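Side-chain contacts in HIAXHD3 (Humicola insolens, PDB 3ZXK), which acts as a family 43 exo-arabinofuranosidase, probably removing arabinofuranosyl side chains from xylan, and has been engineered at its active site toward added endo-xylanase activity: residues Arg92-Asp95 / Arg96-Tyr100; Pro447-Thr451 / Asn452-Asp456; Ser47-Leu50 / Val51-Thr54; Leu63-Gly66 / Ser67-Leu71. All blocks are in the same frame, centred on the assembly; numbering follows the deposited sequence. Where two conformers were deposited one is given.

Interaction 1 (Arg92-Asp95 / Arg96-Tyr100)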
# COMPACT_ATOMS: atom_id res chain seq x y z
N ARG A 92 19.33 -13.16 9.40
CA ARG A 92 19.86 -14.48 9.06
C ARG A 92 20.08 -15.39 10.27
O ARG A 92 19.80 -16.59 10.20
CB ARG A 92 21.17 -14.36 8.27
CG ARG A 92 20.95 -14.09 6.79
CD ARG A 92 20.34 -12.74 6.50
NE ARG A 92 20.48 -12.45 5.07
CZ ARG A 92 20.06 -11.34 4.50
NH1 ARG A 92 19.42 -10.42 5.22
NH2 ARG A 92 20.27 -11.16 3.20
N SER A 93 20.54 -14.82 11.38
CA SER A 93 20.96 -15.66 12.51
C SER A 93 19.83 -16.50 13.10
O SER A 93 20.07 -17.62 13.57
CB SER A 93 21.62 -14.83 13.60
OG SER A 93 20.69 -13.92 14.13
N ASN A 94 18.60 -15.99 13.05
CA ASN A 94 17.47 -16.79 13.52
C ASN A 94 16.38 -16.98 12.46
O ASN A 94 15.26 -17.35 12.81
CB ASN A 94 16.88 -16.23 14.83
CG ASN A 94 16.33 -14.84 14.65
OD1 ASN A 94 16.48 -14.24 13.59
ND2 ASN A 94 15.65 -14.35 15.66
N ASP A 95 16.72 -16.79 11.18
CA ASP A 95 15.75 -16.98 10.08
C ASP A 95 14.38 -16.33 10.36
O ASP A 95 13.33 -16.98 10.25
CB ASP A 95 15.60 -18.50 9.79
CG ASP A 95 14.61 -18.81 8.66
OD1 ASP A 95 14.49 -18.05 7.67
OD2 ASP A 95 13.91 -19.83 8.78
N ARG A 96 14.41 -15.05 10.69
CA ARG A 96 13.22 -14.33 11.11
C ARG A 96 13.16 -12.95 10.46
O ARG A 96 14.17 -12.21 10.43
CB ARG A 96 13.21 -14.20 12.64
CG ARG A 96 12.02 -13.47 13.23
CD ARG A 96 11.90 -13.72 14.73
NE ARG A 96 11.75 -15.15 15.01
CZ ARG A 96 10.59 -15.82 15.04
NH1 ARG A 96 9.43 -15.19 14.85
NH2 ARG A 96 10.61 -17.12 15.30
N PHE A 97 11.99 -12.60 9.94
CA PHE A 97 11.74 -11.23 9.47
C PHE A 97 11.23 -10.34 10.61
O PHE A 97 10.38 -10.77 11.40
CB PHE A 97 10.68 -11.24 8.36
CG PHE A 97 11.15 -11.81 7.04
CD1 PHE A 97 11.06 -13.19 6.80
CD2 PHE A 97 11.61 -10.98 6.01
CE1 PHE A 97 11.47 -13.72 5.58
CE2 PHE A 97 12.02 -11.52 4.78
CZ PHE A 97 11.95 -12.89 4.57
N TYR A 98 11.78 -9.13 10.69
CA TYR A 98 11.38 -8.15 11.70
C TYR A 98 10.78 -6.91 11.04
O TYR A 98 11.47 -6.18 10.29
CB TYR A 98 12.56 -7.68 12.54
CG TYR A 98 13.18 -8.71 13.47
CD1 TYR A 98 13.85 -9.84 12.97
CD2 TYR A 98 13.13 -8.54 14.85
CE1 TYR A 98 14.42 -10.78 13.81
CE2 TYR A 98 13.73 -9.48 15.71
CZ TYR A 98 14.35 -10.61 15.18
OH TYR A 98 14.95 -11.51 16.03
N TRP A 99 9.55 -6.59 11.41
CA TRP A 99 8.86 -5.39 10.95
C TRP A 99 8.67 -4.47 12.14
O TRP A 99 8.09 -4.89 13.14
CB TRP A 99 7.48 -5.75 10.33
CG TRP A 99 6.71 -4.52 9.90
CD1 TRP A 99 6.81 -3.88 8.68
CD2 TRP A 99 5.80 -3.71 10.69
NE1 TRP A 99 6.03 -2.75 8.65
CE2 TRP A 99 5.39 -2.59 9.84
CE3 TRP A 99 5.29 -3.79 11.98
CZ2 TRP A 99 4.49 -1.63 10.27
CZ3 TRP A 99 4.40 -2.80 12.41
CH2 TRP A 99 4.00 -1.75 11.57
N TYR A 100 9.14 -3.23 12.04
CA TYR A 100 8.85 -2.28 13.12
C TYR A 100 8.09 -1.11 12.49
O TYR A 100 8.46 -0.64 11.40
CB TYR A 100 10.12 -1.70 13.73
CG TYR A 100 11.02 -2.65 14.48
CD1 TYR A 100 11.94 -3.46 13.80
CD2 TYR A 100 10.97 -2.72 15.88
CE1 TYR A 100 12.78 -4.33 14.51
CE2 TYR A 100 11.80 -3.59 16.59
CZ TYR A 100 12.70 -4.38 15.89
OH TYR A 100 13.53 -5.25 16.57

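Interaction 2 (Pro447-Thr451 / Asn452-Asp456)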
# COMPACT_ATOMS: atom_id res chain seq x y z
N PRO A 447 -32.21 0.78 -13.21
CA PRO A 447 -33.47 0.04 -13.16
C PRO A 447 -33.72 -0.73 -11.87
O PRO A 447 -32.77 -1.02 -11.10
CB PRO A 447 -33.29 -0.99 -14.29
CG PRO A 447 -31.83 -1.24 -14.33
CD PRO A 447 -31.16 0.08 -13.98
N VAL A 448 -34.98 -1.08 -11.66
CA VAL A 448 -35.39 -2.05 -10.66
C VAL A 448 -34.95 -3.40 -11.20
O VAL A 448 -35.10 -3.68 -12.39
CB VAL A 448 -36.93 -2.02 -10.46
CG1 VAL A 448 -37.42 -3.23 -9.67
CG2 VAL A 448 -37.35 -0.71 -9.81
N ILE A 449 -34.37 -4.21 -10.34
CA ILE A 449 -33.86 -5.49 -10.74
C ILE A 449 -34.66 -6.59 -10.07
O ILE A 449 -34.88 -6.54 -8.85
CB ILE A 449 -32.34 -5.64 -10.43
CG1 ILE A 449 -31.98 -5.16 -9.02
CG2 ILE A 449 -31.53 -4.93 -11.51
CD1 ILE A 449 -30.53 -5.42 -8.63
N ASP A 450 -35.13 -7.54 -10.88
CA ASP A 450 -35.90 -8.71 -10.41
C ASP A 450 -34.97 -9.78 -9.82
O ASP A 450 -33.75 -9.61 -9.83
CB ASP A 450 -36.82 -9.28 -11.52
CG ASP A 450 -36.05 -9.99 -12.67
OD1 ASP A 450 -34.82 -10.20 -12.60
OD2 ASP A 450 -36.71 -10.37 -13.68
N THR A 451 -35.53 -10.88 -9.30
CA THR A 451 -34.71 -11.88 -8.61
C THR A 451 -33.62 -12.47 -9.49
O THR A 451 -32.50 -12.69 -9.03
CB THR A 451 -35.56 -13.00 -7.97
OG1 THR A 451 -36.24 -13.74 -8.99
CG2 THR A 451 -36.57 -12.41 -6.98
N ASN A 452 -33.94 -12.70 -10.76
CA ASN A 452 -32.95 -13.26 -11.70
C ASN A 452 -31.75 -12.34 -11.92
O ASN A 452 -30.60 -12.78 -11.92
CB ASN A 452 -33.61 -13.64 -13.03
CG ASN A 452 -34.42 -14.91 -12.92
OD1 ASN A 452 -33.98 -15.88 -12.30
ND2 ASN A 452 -35.61 -14.92 -13.51
N ALA A 453 -32.03 -11.05 -12.09
CA ALA A 453 -31.00 -10.04 -12.20
C ALA A 453 -30.20 -9.94 -10.90
O ALA A 453 -28.97 -9.78 -10.92
CB ALA A 453 -31.62 -8.68 -12.53
N GLN A 454 -30.91 -10.03 -9.76
CA GLN A 454 -30.24 -9.93 -8.46
C GLN A 454 -29.23 -11.03 -8.24
O GLN A 454 -28.23 -10.83 -7.57
CB GLN A 454 -31.24 -9.93 -7.31
CG GLN A 454 -32.09 -8.66 -7.26
CD GLN A 454 -33.18 -8.79 -6.24
OE1 GLN A 454 -32.98 -9.40 -5.19
NE2 GLN A 454 -34.35 -8.24 -6.54
N GLN A 455 -29.50 -12.20 -8.83
CA GLN A 455 -28.62 -13.35 -8.62
C GLN A 455 -27.29 -13.18 -9.36
O GLN A 455 -26.32 -13.81 -9.00
CB GLN A 455 -29.35 -14.66 -9.02
CG GLN A 455 -28.65 -15.97 -8.64
CD GLN A 455 -27.51 -16.34 -9.58
OE1 GLN A 455 -27.58 -16.09 -10.79
NE2 GLN A 455 -26.45 -16.92 -9.03
N ASP A 456 -27.23 -12.27 -10.34
CA ASP A 456 -26.01 -12.09 -11.10
C ASP A 456 -25.92 -10.68 -11.65
O ASP A 456 -26.28 -10.42 -12.80
CB ASP A 456 -25.90 -13.11 -12.24
CG ASP A 456 -24.49 -13.26 -12.77
OD1 ASP A 456 -23.56 -13.43 -11.94
OD2 ASP A 456 -24.31 -13.26 -14.01

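Interaction 3 (Ser47-Leu50 / Val51-Thr54)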
# COMPACT_ATOMS: atom_id res chain seq x y z
N SER A 47 10.34 -9.81 -5.72
CA SER A 47 10.85 -9.73 -7.09
C SER A 47 12.16 -10.47 -7.24
O SER A 47 12.91 -10.58 -6.30
CB SER A 47 11.09 -8.28 -7.50
OG SER A 47 11.45 -8.23 -8.86
N TYR A 48 12.46 -10.90 -8.46
CA TYR A 48 13.76 -11.48 -8.77
C TYR A 48 14.66 -10.49 -9.51
O TYR A 48 15.86 -10.75 -9.68
CB TYR A 48 13.61 -12.77 -9.57
CG TYR A 48 12.95 -13.89 -8.83
CD1 TYR A 48 13.64 -14.62 -7.87
CD2 TYR A 48 11.60 -14.23 -9.08
CE1 TYR A 48 13.02 -15.68 -7.20
CE2 TYR A 48 10.97 -15.28 -8.40
CZ TYR A 48 11.69 -15.99 -7.46
OH TYR A 48 11.09 -17.03 -6.79
N ASP A 49 14.09 -9.35 -9.92
CA ASP A 49 14.81 -8.41 -10.77
C ASP A 49 14.61 -6.93 -10.45
O ASP A 49 15.12 -6.11 -11.19
CB ASP A 49 14.47 -8.67 -12.25
CG ASP A 49 12.97 -8.54 -12.55
OD1 ASP A 49 12.19 -8.13 -11.66
OD2 ASP A 49 12.56 -8.89 -13.69
N LEU A 50 13.94 -6.61 -9.34
CA LEU A 50 13.55 -5.23 -8.95
C LEU A 50 12.53 -4.59 -9.85
O LEU A 50 12.12 -3.44 -9.63
CB LEU A 50 14.77 -4.29 -8.80
CG LEU A 50 15.74 -4.54 -7.66
CD1 LEU A 50 16.95 -3.64 -7.78
CD2 LEU A 50 15.04 -4.31 -6.34
N VAL A 51 12.03 -5.35 -10.83
CA VAL A 51 11.14 -4.80 -11.84
C VAL A 51 9.74 -5.41 -11.81
O VAL A 51 8.76 -4.69 -11.84
CB VAL A 51 11.77 -4.95 -13.23
CG1 VAL A 51 10.81 -4.56 -14.34
CG2 VAL A 51 13.05 -4.12 -13.30
N HIS A 52 9.65 -6.74 -11.75
CA HIS A 52 8.36 -7.41 -11.72
C HIS A 52 8.08 -7.88 -10.32
O HIS A 52 8.78 -8.77 -9.81
CB HIS A 52 8.38 -8.57 -12.70
CG HIS A 52 8.71 -8.16 -14.12
ND1 HIS A 52 9.94 -8.28 -14.65
CD2 HIS A 52 7.91 -7.58 -15.10
CE1 HIS A 52 9.93 -7.83 -15.92
NE2 HIS A 52 8.69 -7.41 -16.20
N TRP A 53 7.09 -7.27 -9.69
CA TRP A 53 6.80 -7.47 -8.27
C TRP A 53 5.49 -8.19 -8.11
O TRP A 53 4.54 -7.93 -8.87
CB TRP A 53 6.70 -6.13 -7.58
CG TRP A 53 7.99 -5.39 -7.55
CD1 TRP A 53 8.45 -4.45 -8.46
CD2 TRP A 53 9.04 -5.53 -6.56
NE1 TRP A 53 9.68 -3.97 -8.09
CE2 TRP A 53 10.10 -4.59 -6.95
CE3 TRP A 53 9.20 -6.29 -5.40
CZ2 TRP A 53 11.27 -4.46 -6.20
CZ3 TRP A 53 10.38 -6.16 -4.67
CH2 TRP A 53 11.39 -5.26 -5.06
N THR A 54 5.42 -9.06 -7.10
CA THR A 54 4.22 -9.85 -6.76
C THR A 54 4.04 -9.74 -5.25
O THR A 54 5.02 -9.92 -4.51
CB THR A 54 4.43 -11.33 -7.10
OG1 THR A 54 4.67 -11.48 -8.51
CG2 THR A 54 3.22 -12.16 -6.70
O HOH W 1 10.32 -11.00 -10.42

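Interaction 4 (Leu63-Gly66 / Ser67-Leu71)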
# COMPACT_ATOMS: atom_id res chain seq x y z
N LEU A 63 -4.66 -5.14 12.49
CA LEU A 63 -4.04 -3.98 13.13
C LEU A 63 -4.31 -4.08 14.62
O LEU A 63 -5.44 -4.21 15.02
CB LEU A 63 -4.61 -2.68 12.53
CG LEU A 63 -4.58 -2.63 10.98
CD1 LEU A 63 -5.01 -1.25 10.48
CD2 LEU A 63 -3.20 -2.95 10.43
N ASN A 64 -3.26 -4.01 15.43
CA ASN A 64 -3.37 -4.13 16.89
C ASN A 64 -2.99 -2.86 17.63
O ASN A 64 -2.47 -2.91 18.75
CB ASN A 64 -2.49 -5.30 17.36
CG ASN A 64 -0.99 -5.05 17.15
OD1 ASN A 64 -0.55 -4.56 16.10
ND2 ASN A 64 -0.19 -5.44 18.15
N PHE A 65 -3.30 -1.73 17.04
CA PHE A 65 -2.80 -0.46 17.53
C PHE A 65 -3.80 0.31 18.37
O PHE A 65 -3.52 1.43 18.81
CB PHE A 65 -2.37 0.42 16.36
CG PHE A 65 -1.56 -0.31 15.32
CD1 PHE A 65 -0.42 -1.01 15.70
CD2 PHE A 65 -1.91 -0.27 13.97
CE1 PHE A 65 0.37 -1.67 14.75
CE2 PHE A 65 -1.12 -0.92 13.02
CZ PHE A 65 -0.00 -1.65 13.41
N GLY A 66 -4.97 -0.28 18.62
CA GLY A 66 -5.99 0.40 19.41
C GLY A 66 -7.39 0.15 18.90
O GLY A 66 -7.59 -0.30 17.77
N SER A 67 -8.37 0.43 19.75
CA SER A 67 -9.76 0.08 19.45
C SER A 67 -10.34 0.88 18.27
O SER A 67 -11.25 0.42 17.62
CB SER A 67 -10.64 0.22 20.69
OG SER A 67 -10.51 1.51 21.25
N ASN A 68 -9.77 2.06 17.97
CA ASN A 68 -10.32 2.82 16.84
C ASN A 68 -10.02 2.15 15.49
O ASN A 68 -10.66 2.47 14.52
CB ASN A 68 -9.84 4.27 16.83
CG ASN A 68 -10.61 5.17 17.81
OD1 ASN A 68 -11.73 4.85 18.26
ND2 ASN A 68 -10.01 6.30 18.12
N TYR A 69 -9.04 1.25 15.46
CA TYR A 69 -8.75 0.50 14.23
C TYR A 69 -9.82 -0.51 13.86
O TYR A 69 -9.78 -1.05 12.76
CB TYR A 69 -7.33 -0.14 14.31
CG TYR A 69 -6.32 0.97 14.27
CD1 TYR A 69 -5.86 1.49 13.06
CD2 TYR A 69 -5.90 1.60 15.46
CE1 TYR A 69 -5.00 2.58 13.04
CE2 TYR A 69 -5.03 2.70 15.45
CZ TYR A 69 -4.58 3.17 14.23
OH TYR A 69 -3.74 4.25 14.21
N ASP A 70 -10.80 -0.75 14.74
CA ASP A 70 -11.97 -1.58 14.45
C ASP A 70 -13.17 -0.75 13.98
O ASP A 70 -14.26 -1.31 13.80
CB ASP A 70 -12.36 -2.41 15.69
CG ASP A 70 -11.25 -3.34 16.18
OD1 ASP A 70 -10.31 -3.74 15.42
OD2 ASP A 70 -11.33 -3.74 17.37
N LEU A 71 -12.97 0.57 13.76
CA LEU A 71 -14.01 1.49 13.25
C LEU A 71 -15.32 1.31 14.04
O LEU A 71 -16.36 0.91 13.50
CB LEU A 71 -14.21 1.31 11.73
CG LEU A 71 -15.05 2.32 10.94
CD1 LEU A 71 -14.47 3.74 11.02
CD2 LEU A 71 -15.12 1.86 9.49

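Interaction 1 (Arg92-Asp95 / Arg96-Tyr100)
Asn94 and Tyr98 reach for each other from opposite directions, and their flat groups end almost coplanar, 23° apart. Asn94 ND2 donates to Tyr98 OH at 2.9 Å; the acceptor lies close to the amide plane, and ND2 comes to the edge of the Tyr98 ring, near its plane. A chi1 of 63°, which sets Asn94 CG between its backbone N and carbonyl carbon, swings the amide over the start of the strand. The other end of that amide packs against Arg96, with Asn94 OD1 3.4 Å from Arg96 CB. In the conformer described, the guanidinium plane is 69° from the amide and Arg96 NH1 bonds Thr111 OG1. Tyr98 OH also bonds Arg91 NH1, giving it two partners that should limit the turning of the phenol. With an alanine in place of Asn94, Tyr98 OH would probably lose one of these two partners and a gap would open beside Arg96 CB. The Asp95 carboxylate bonds Tyr90 OH and Asn116 N. A type I turn over Arg92-Asp95, followed by a G1 beta bulge in which Asp95 and Arg96 both face Arg91, is the classic hairpin connection, here joining strands 87-91 and 96-103 within an antiparallel sheet of the family 43 propeller.

Interaction 2 (Pro447-Thr451 / Asn452-Asp456)
Asp450 caps the N-terminus of the short helix 451-455 by accepting from Ala453 N, a local contact on the protein surface where the chain leaves strand 436-448 of the concanavalin A-like domain. The bond is 3.0 Å from Ala453 N to Asp450 OD1 and close to straight, 169° at the hydrogen, and the carboxylate oxygen is met nearly along its C-O bond. A chi1 of 71° tucks the carboxylate of Asp450 between its own backbone N and carbonyl carbon, which brings OD1 back over the first turn. The arrangement is a helix N-cap: the side chain supplies an acceptor to an amide that has no helical carbonyl before it, and the negative charge is probably welcome at this end of the helix. Asp450 also serves through its backbone, with Gln454 N donating to Asp450 O at 2.9 Å. Gln454 then folds back past the cap, extended beyond CG, and its NE2 donates to Ile449 O at 2.9 Å; the donor stands above that carbonyl plane. Apolar contacts accompany these bonds: Ile449 CB lies 3.8 Å from Ala453 CB, and Ile449 CD1 rests 3.8 Å from the methylene CG of Gln454. Ile449 continues inward onto Ala419 and Ile421 of the neighbouring strand 418-429 and onto Ile483, while Gln454 also touches Val389 and Arg390.

Interaction 3 (Ser47-Leu50 / Val51-Thr54)
Asp49 holds CG between its backbone N and carbonyl carbon, chi1 59°, which folds the carboxylate over the chain ahead and into the reach of Val51 and His52. In His52 the ring carbon CG stands beside the backbone N, anti to the carbonyl carbon, bringing ND1 round to the same carboxylate. Both Asp49 oxygens are used. OD2 accepts from His52 ND1 at 2.9 Å with its syn lone pair, the oxygen lying at the ring edge, while the carboxylate and imidazole planes stand 39° apart. OD1 takes two backbone donors: His52 N from the syn side, nearly straight at 173°, and Val51 N from well above the carboxylate plane. With Asp49 accepting from the amide two residues on, this is an Asx turn. Ser47 was modelled in two conformers; in the one described it makes an ST turn just before, Asp49 N donating to Ser47 OG at 3.1 Å, and its hydroxyl donates to His52 O at 2.9 Å from above the carbonyl plane. The two turns shape the loop that links strands 41-47 and 54-58 of an antiparallel sheet in the propeller domain. A water joins Tyr48 N to the same His52 O. The Ser47 methylene lies over one face of the indole's six-membered ring, Ser47 CB 3.5 Å from the centroid of that Trp53 ring, a CH-pi contact. Leu50 runs alongside the indole, Leu50 CD2 3.8 Å from Trp53 CZ2, and Leu50 O receives a weak bond from Trp53 NE1. Tyr31 meets the Trp53 ring edge-to-face.

Interaction 4 (Leu63-Gly66 / Ser67-Leu71)
A short 3-10 segment, residues 67-70, interrupts the long loop between strands 54-58 and 87-91, and Tyr69 on it packs back against Leu63, Phe65 and Gly66 just before. Immediately ahead of the segment, Gly66 O accepts from Tyr69 N at 3.1 Å. Backbone angles of phi 142° and psi 163° at Gly66 suit a residue without CB, since a beta carbon would collide with the oxygen of Phe65. Phe65 and Tyr69 form a T-shaped pair: the edge of the Phe65 ring, led by CD2, points at the centre of the Tyr69 face, with centroids 5.6 Å apart and planes at 85°. Nearer still, Phe65 CB lies 3.6 Å from Tyr69 CE2. Leu63 arrives at about a right angle to the tyrosine, and its CD1 methyl is 3.9 Å from Tyr69 CD1. Gly66 O also lies in the plane of the tyrosine ring, at its edge, 3.4 Å from Tyr69 CD2. Beyond the ring, the hydroxyl bonds Glu104 and the backbone N of Gly82, and Val103 touches both aromatic side chains. A serine in place of Tyr69 would probably leave the edge of Phe65 without a face to meet, open a gap beside Leu63, and deprive Glu104 and Gly82 N of their phenol partner. Within the loop the ring is held by apolar contacts and the edge of Phe65, while its hydroxyl is satisfied from outside, which together should fix both the position of the ring and its tilt.

Overall arrangement
Along the chain the order is interaction 3, interaction 4, interaction 1 and, far later, interaction 2. The first three lie in the family 43 propeller: residues 47-54 link two strands of the sheet spanning 21-58, residues 63-71 belong to the connection leading to the next sheet, and residues 92-100 make the turn after the first strand of that sheet and run into its second. Interactions 1 and 4 come within about 4 Å at their nearest atoms, although their centres are about 25 Å apart, and interaction 4 packs on strand 96-103, which carries part of interaction 1. Interactions 3 and 4 are about 32 Å apart between centres. Interaction 2 is remote, in the concanavalin A-like domain, its centre about 37 to 51 Å from the others.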